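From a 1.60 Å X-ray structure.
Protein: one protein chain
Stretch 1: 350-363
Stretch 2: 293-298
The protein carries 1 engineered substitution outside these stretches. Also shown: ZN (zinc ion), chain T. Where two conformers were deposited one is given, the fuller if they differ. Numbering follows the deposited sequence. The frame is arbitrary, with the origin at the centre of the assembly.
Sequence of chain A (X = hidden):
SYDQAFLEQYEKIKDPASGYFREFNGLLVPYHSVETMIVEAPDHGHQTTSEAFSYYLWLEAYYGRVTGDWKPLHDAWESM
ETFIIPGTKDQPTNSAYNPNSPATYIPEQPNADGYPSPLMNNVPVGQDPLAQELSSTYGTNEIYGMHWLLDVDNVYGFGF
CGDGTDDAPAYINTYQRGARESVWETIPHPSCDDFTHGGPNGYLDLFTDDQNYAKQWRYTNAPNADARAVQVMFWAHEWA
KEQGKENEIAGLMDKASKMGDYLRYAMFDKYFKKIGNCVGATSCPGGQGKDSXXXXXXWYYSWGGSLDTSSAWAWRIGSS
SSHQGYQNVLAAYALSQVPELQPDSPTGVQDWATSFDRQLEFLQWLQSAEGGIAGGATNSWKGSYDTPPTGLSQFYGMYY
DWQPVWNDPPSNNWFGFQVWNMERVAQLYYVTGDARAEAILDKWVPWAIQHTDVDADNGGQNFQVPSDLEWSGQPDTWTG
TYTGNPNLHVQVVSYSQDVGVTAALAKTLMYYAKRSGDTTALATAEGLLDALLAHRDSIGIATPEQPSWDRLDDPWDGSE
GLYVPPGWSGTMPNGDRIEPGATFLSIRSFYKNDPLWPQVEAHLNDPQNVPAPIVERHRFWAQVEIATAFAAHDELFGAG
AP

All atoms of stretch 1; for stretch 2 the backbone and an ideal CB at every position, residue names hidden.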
# COMPACT_ATOMS: atom_id res chain seq x y z
N GLN A 350 3.51 -19.52 -13.89
CA GLN A 350 2.32 -20.29 -13.53
C GLN A 350 1.60 -19.67 -12.33
O GLN A 350 0.35 -19.59 -12.31
CB GLN A 350 2.75 -21.73 -13.17
CG GLN A 350 1.58 -22.67 -12.89
CD GLN A 350 0.73 -23.01 -14.12
OE1 GLN A 350 1.25 -23.32 -15.21
NE2 GLN A 350 -0.61 -23.08 -13.91
N ASP A 351 2.37 -19.28 -11.36
CA ASP A 351 1.78 -18.71 -10.13
C ASP A 351 1.01 -17.45 -10.49
O ASP A 351 -0.11 -17.20 -9.99
CB ASP A 351 2.83 -18.53 -9.03
CG ASP A 351 3.25 -19.78 -8.39
OD1 ASP A 351 2.65 -20.86 -8.57
OD2 ASP A 351 4.27 -19.72 -7.69
N TRP A 352 1.63 -16.58 -11.31
CA TRP A 352 0.98 -15.31 -11.74
C TRP A 352 -0.20 -15.58 -12.65
O TRP A 352 -1.18 -14.85 -12.60
CB TRP A 352 1.99 -14.37 -12.33
CG TRP A 352 2.69 -13.60 -11.23
CD1 TRP A 352 3.97 -13.81 -10.74
CD2 TRP A 352 2.13 -12.61 -10.44
NE1 TRP A 352 4.23 -12.93 -9.72
CE2 TRP A 352 3.11 -12.16 -9.56
CE3 TRP A 352 0.88 -11.97 -10.44
CZ2 TRP A 352 2.87 -11.13 -8.67
CZ3 TRP A 352 0.66 -10.92 -9.59
CH2 TRP A 352 1.65 -10.50 -8.70
N ALA A 353 -0.15 -16.67 -13.48
CA ALA A 353 -1.34 -16.99 -14.30
C ALA A 353 -2.51 -17.45 -13.40
O ALA A 353 -3.69 -17.01 -13.57
CB ALA A 353 -1.01 -18.03 -15.31
N THR A 354 -2.18 -18.19 -12.36
CA THR A 354 -3.22 -18.59 -11.38
C THR A 354 -3.76 -17.36 -10.65
O THR A 354 -4.95 -17.21 -10.53
CB THR A 354 -2.65 -19.60 -10.41
OG1 THR A 354 -2.16 -20.72 -11.13
CG2 THR A 354 -3.66 -20.03 -9.44
N SER A 355 -2.86 -16.51 -10.25
CA SER A 355 -3.26 -15.24 -9.56
C SER A 355 -4.12 -14.30 -10.44
O SER A 355 -5.06 -13.70 -9.95
CB SER A 355 -2.04 -14.47 -9.03
OG SER A 355 -2.41 -13.36 -8.22
N PHE A 356 -3.76 -14.16 -11.72
CA PHE A 356 -4.53 -13.34 -12.65
C PHE A 356 -6.01 -13.77 -12.61
O PHE A 356 -6.94 -12.96 -12.45
CB PHE A 356 -3.91 -13.43 -14.02
CG PHE A 356 -4.64 -12.70 -15.13
CD1 PHE A 356 -5.07 -11.41 -14.97
CD2 PHE A 356 -4.84 -13.27 -16.37
CE1 PHE A 356 -5.71 -10.71 -15.98
CE2 PHE A 356 -5.44 -12.60 -17.41
CZ PHE A 356 -5.89 -11.31 -17.22
N ASP A 357 -6.22 -15.06 -12.83
CA ASP A 357 -7.56 -15.65 -12.77
C ASP A 357 -8.22 -15.46 -11.40
O ASP A 357 -9.37 -14.97 -11.32
CB ASP A 357 -7.48 -17.13 -13.11
CG ASP A 357 -8.76 -17.89 -12.84
OD1 ASP A 357 -9.76 -17.45 -13.41
OD2 ASP A 357 -8.72 -18.86 -11.99
N ARG A 358 -7.50 -15.84 -10.34
CA ARG A 358 -8.04 -15.80 -9.01
C ARG A 358 -8.45 -14.34 -8.58
O ARG A 358 -9.50 -14.11 -7.98
CB ARG A 358 -7.07 -16.32 -7.98
CG ARG A 358 -7.70 -16.63 -6.62
CD ARG A 358 -8.62 -17.82 -6.63
NE ARG A 358 -8.04 -19.10 -7.01
CZ ARG A 358 -7.42 -19.90 -6.12
NH1 ARG A 358 -7.23 -19.56 -4.87
NH2 ARG A 358 -6.97 -21.07 -6.49
N GLN A 359 -7.61 -13.38 -8.98
CA GLN A 359 -7.90 -11.99 -8.61
C GLN A 359 -9.18 -11.54 -9.31
O GLN A 359 -10.02 -10.87 -8.69
CB GLN A 359 -6.75 -11.08 -9.01
CG GLN A 359 -5.49 -11.23 -8.15
CD GLN A 359 -4.45 -10.18 -8.47
OE1 GLN A 359 -4.73 -9.01 -8.73
NE2 GLN A 359 -3.22 -10.66 -8.57
N LEU A 360 -9.41 -11.87 -10.60
CA LEU A 360 -10.62 -11.48 -11.23
C LEU A 360 -11.83 -12.16 -10.61
O LEU A 360 -12.89 -11.47 -10.49
CB LEU A 360 -10.57 -11.79 -12.74
CG LEU A 360 -9.68 -10.78 -13.52
CD1 LEU A 360 -9.26 -11.44 -14.86
CD2 LEU A 360 -10.46 -9.48 -13.70
N GLU A 361 -11.75 -13.42 -10.24
CA GLU A 361 -12.89 -14.08 -9.54
C GLU A 361 -13.20 -13.41 -8.19
O GLU A 361 -14.34 -13.12 -7.94
CB GLU A 361 -12.55 -15.51 -9.27
CG GLU A 361 -12.54 -16.35 -10.51
CD GLU A 361 -12.48 -17.85 -10.21
OE1 GLU A 361 -12.83 -18.29 -9.12
OE2 GLU A 361 -12.00 -18.66 -11.07
N PHE A 362 -12.14 -13.08 -7.45
CA PHE A 362 -12.26 -12.39 -6.15
C PHE A 362 -12.95 -11.05 -6.26
O PHE A 362 -13.90 -10.77 -5.55
CB PHE A 362 -10.83 -12.18 -5.61
CG PHE A 362 -10.69 -11.51 -4.30
CD1 PHE A 362 -11.07 -12.11 -3.13
CD2 PHE A 362 -9.92 -10.34 -4.20
CE1 PHE A 362 -10.80 -11.53 -1.90
CE2 PHE A 362 -9.66 -9.79 -2.95
CZ PHE A 362 -10.08 -10.36 -1.81
N LEU A 363 -12.55 -10.22 -7.25
CA LEU A 363 -13.13 -8.95 -7.43
C LEU A 363 -14.64 -9.01 -7.81
O LEU A 363 -15.46 -8.23 -7.40
CB LEU A 363 -12.32 -8.19 -8.45
CG LEU A 363 -10.91 -7.80 -8.11
CD1 LEU A 363 -10.25 -7.07 -9.27
CD2 LEU A 363 -10.83 -6.94 -6.81
N UNK A 293 -0.98 -21.31 -0.82
CA UNK A 293 -1.22 -20.15 -1.66
C UNK A 293 -2.68 -19.84 -1.84
O UNK A 293 -3.43 -20.68 -2.30
CB UNK A 293 -0.57 -20.36 -3.03
N UNK A 294 -3.07 -18.59 -1.53
CA UNK A 294 -4.40 -18.01 -1.84
C UNK A 294 -4.37 -17.28 -3.19
O UNK A 294 -5.41 -17.02 -3.75
CB UNK A 294 -4.84 -17.05 -0.74
N UNK A 295 -3.14 -17.00 -3.69
CA UNK A 295 -3.02 -16.43 -5.04
C UNK A 295 -3.62 -15.07 -5.18
O UNK A 295 -3.84 -14.62 -6.34
CB UNK A 295 -3.68 -17.36 -6.06
N UNK A 296 -3.77 -14.34 -4.10
CA UNK A 296 -4.17 -12.94 -4.13
C UNK A 296 -3.05 -12.05 -3.68
O UNK A 296 -2.07 -12.55 -3.06
CB UNK A 296 -5.40 -12.71 -3.26
N UNK A 297 -3.11 -10.74 -3.98
CA UNK A 297 -2.13 -9.76 -3.44
C UNK A 297 -2.58 -9.39 -2.03
O UNK A 297 -3.48 -8.54 -1.88
CB UNK A 297 -2.02 -8.51 -4.32
N UNK A 298 -2.04 -10.09 -1.03
CA UNK A 298 -2.36 -9.80 0.32
C UNK A 298 -1.74 -8.48 0.85
O UNK A 298 -1.06 -7.79 0.12
CB UNK A 298 -1.91 -10.98 1.18
ZN ZN T . -11.41 -18.49 -12.96

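At position 293 the CA-to-CB bond points toward the helix, but nothing of stretch 1 lies within 5.5 Å of the ideal CB, so the helix sets little preference here. The residue is Ala293, whose carbonyl does the work: a water donates to its O (2.8 Å from the water O) and accepts from Arg358 NH1 (2.9 Å from the same water O).

Position 294 turns its CB away from the helix, and the closest atom of stretch 1, Arg358 NH1, is 5.4 Å from the ideal CB. Many side chains would fit, particularly one able to serve its own loop. The deposited His294 does so: its ND1 accepts a hydrogen bond from the backbone N of position 296 at 3.1 Å, bracing the turn. Its carbonyl O lies 3.3 Å from Arg358 NH1, and a second water links these same two atoms.

Position 295 has phi/psi of 65/23, the left-handed region, where glycine, asparagine and aspartate are the common occupants. Yet its CB points toward the helix, the ideal CB lying 4.3 Å from Thr354 CG2 and 4.0 Å from Arg358 CB, and a methyl group and a guanidinium offer surfaces to a flat ring. An aromatic would suit these surfaces, although this backbone region is less common for residues other than glycine, asparagine and aspartate, and Tyr295 is found. Thr354 CG2 sits over the ring face, 3.5 Å from the centroid of the Tyr295 ring and nearly on its normal, while Tyr295 CD2 lies over one face of the Arg358 guanidinium, 3.9 Å from Arg358 NH2. The hydroxyl adds something phenylalanine could not, a water shared by Tyr295 OH (2.8 Å) and Asp351 OD1 (2.6 Å). Whatever the side chain, the backbone anchors the loop: Ser355 OG donates to Tyr295 O at 2.7 Å, and Gln359 NE2 donates in turn to Ser355 OG at 2.8 Å.

At 296 the CB points sideways, with Gln359 CG 5.1 Å and Phe362 CE2 5.2 Å from the ideal position. The gap and the aromatic ring invite a medium-sized apolar chain, such as leucine, methionine or isoleucine. Leu296 reaches with both methyls: CD1 lies over the Phe362 face, 3.5 Å from the ring centroid, and CD2 packs 3.8 Å from Gln359 CA.

Position 297 is again sideways, its ideal CB 4.9 Å from Gln359 NE2. A branched or long apolar chain could reach Trp352. Leu297 does, with CD2 4.1 Å from Trp352 CH2 and CD1 4.0 Å from Gln359 NE2.

Position 298 is out of reach, so the helix imposes no choice; Ser298 hydrogen-bonds elsewhere in the structure.

Stretch 2, residues 293-298: AHYLLS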
# COMPACT_ATOMS: atom_id res chain seq x y z
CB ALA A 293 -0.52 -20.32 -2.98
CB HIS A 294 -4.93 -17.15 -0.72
CG HIS A 294 -3.98 -16.10 -0.26
ND1 HIS A 294 -3.56 -15.07 -1.09
CD2 HIS A 294 -3.34 -15.95 0.91
CE1 HIS A 294 -2.74 -14.31 -0.39
NE2 HIS A 294 -2.58 -14.81 0.83
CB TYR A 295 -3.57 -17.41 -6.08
CG TYR A 295 -2.74 -18.66 -6.22
CD1 TYR A 295 -1.48 -18.65 -6.79
CD2 TYR A 295 -3.29 -19.86 -5.79
CE1 TYR A 295 -0.78 -19.85 -6.95
CE2 TYR A 295 -2.61 -21.03 -5.89
CZ TYR A 295 -1.40 -21.04 -6.53
OH TYR A 295 -0.62 -22.22 -6.71
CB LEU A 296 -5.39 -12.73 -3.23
CG LEU A 296 -6.63 -13.48 -3.65
CD1 LEU A 296 -7.73 -13.28 -2.61
CD2 LEU A 296 -7.15 -13.13 -5.02
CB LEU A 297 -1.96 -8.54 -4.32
CG LEU A 297 -1.21 -8.85 -5.60
CD1 LEU A 297 -1.37 -7.74 -6.58
CD2 LEU A 297 0.33 -8.82 -5.24
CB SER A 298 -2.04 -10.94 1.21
OG SER A 298 -0.62 -11.00 1.40
O HOH W 1 -6.23 -21.05 -2.63
O HOH W 2 -8.09 -17.37 -3.24
O HOH W 3 0.53 -22.25 -9.31
O HOH W 4 -11.31 -20.43 -13.62
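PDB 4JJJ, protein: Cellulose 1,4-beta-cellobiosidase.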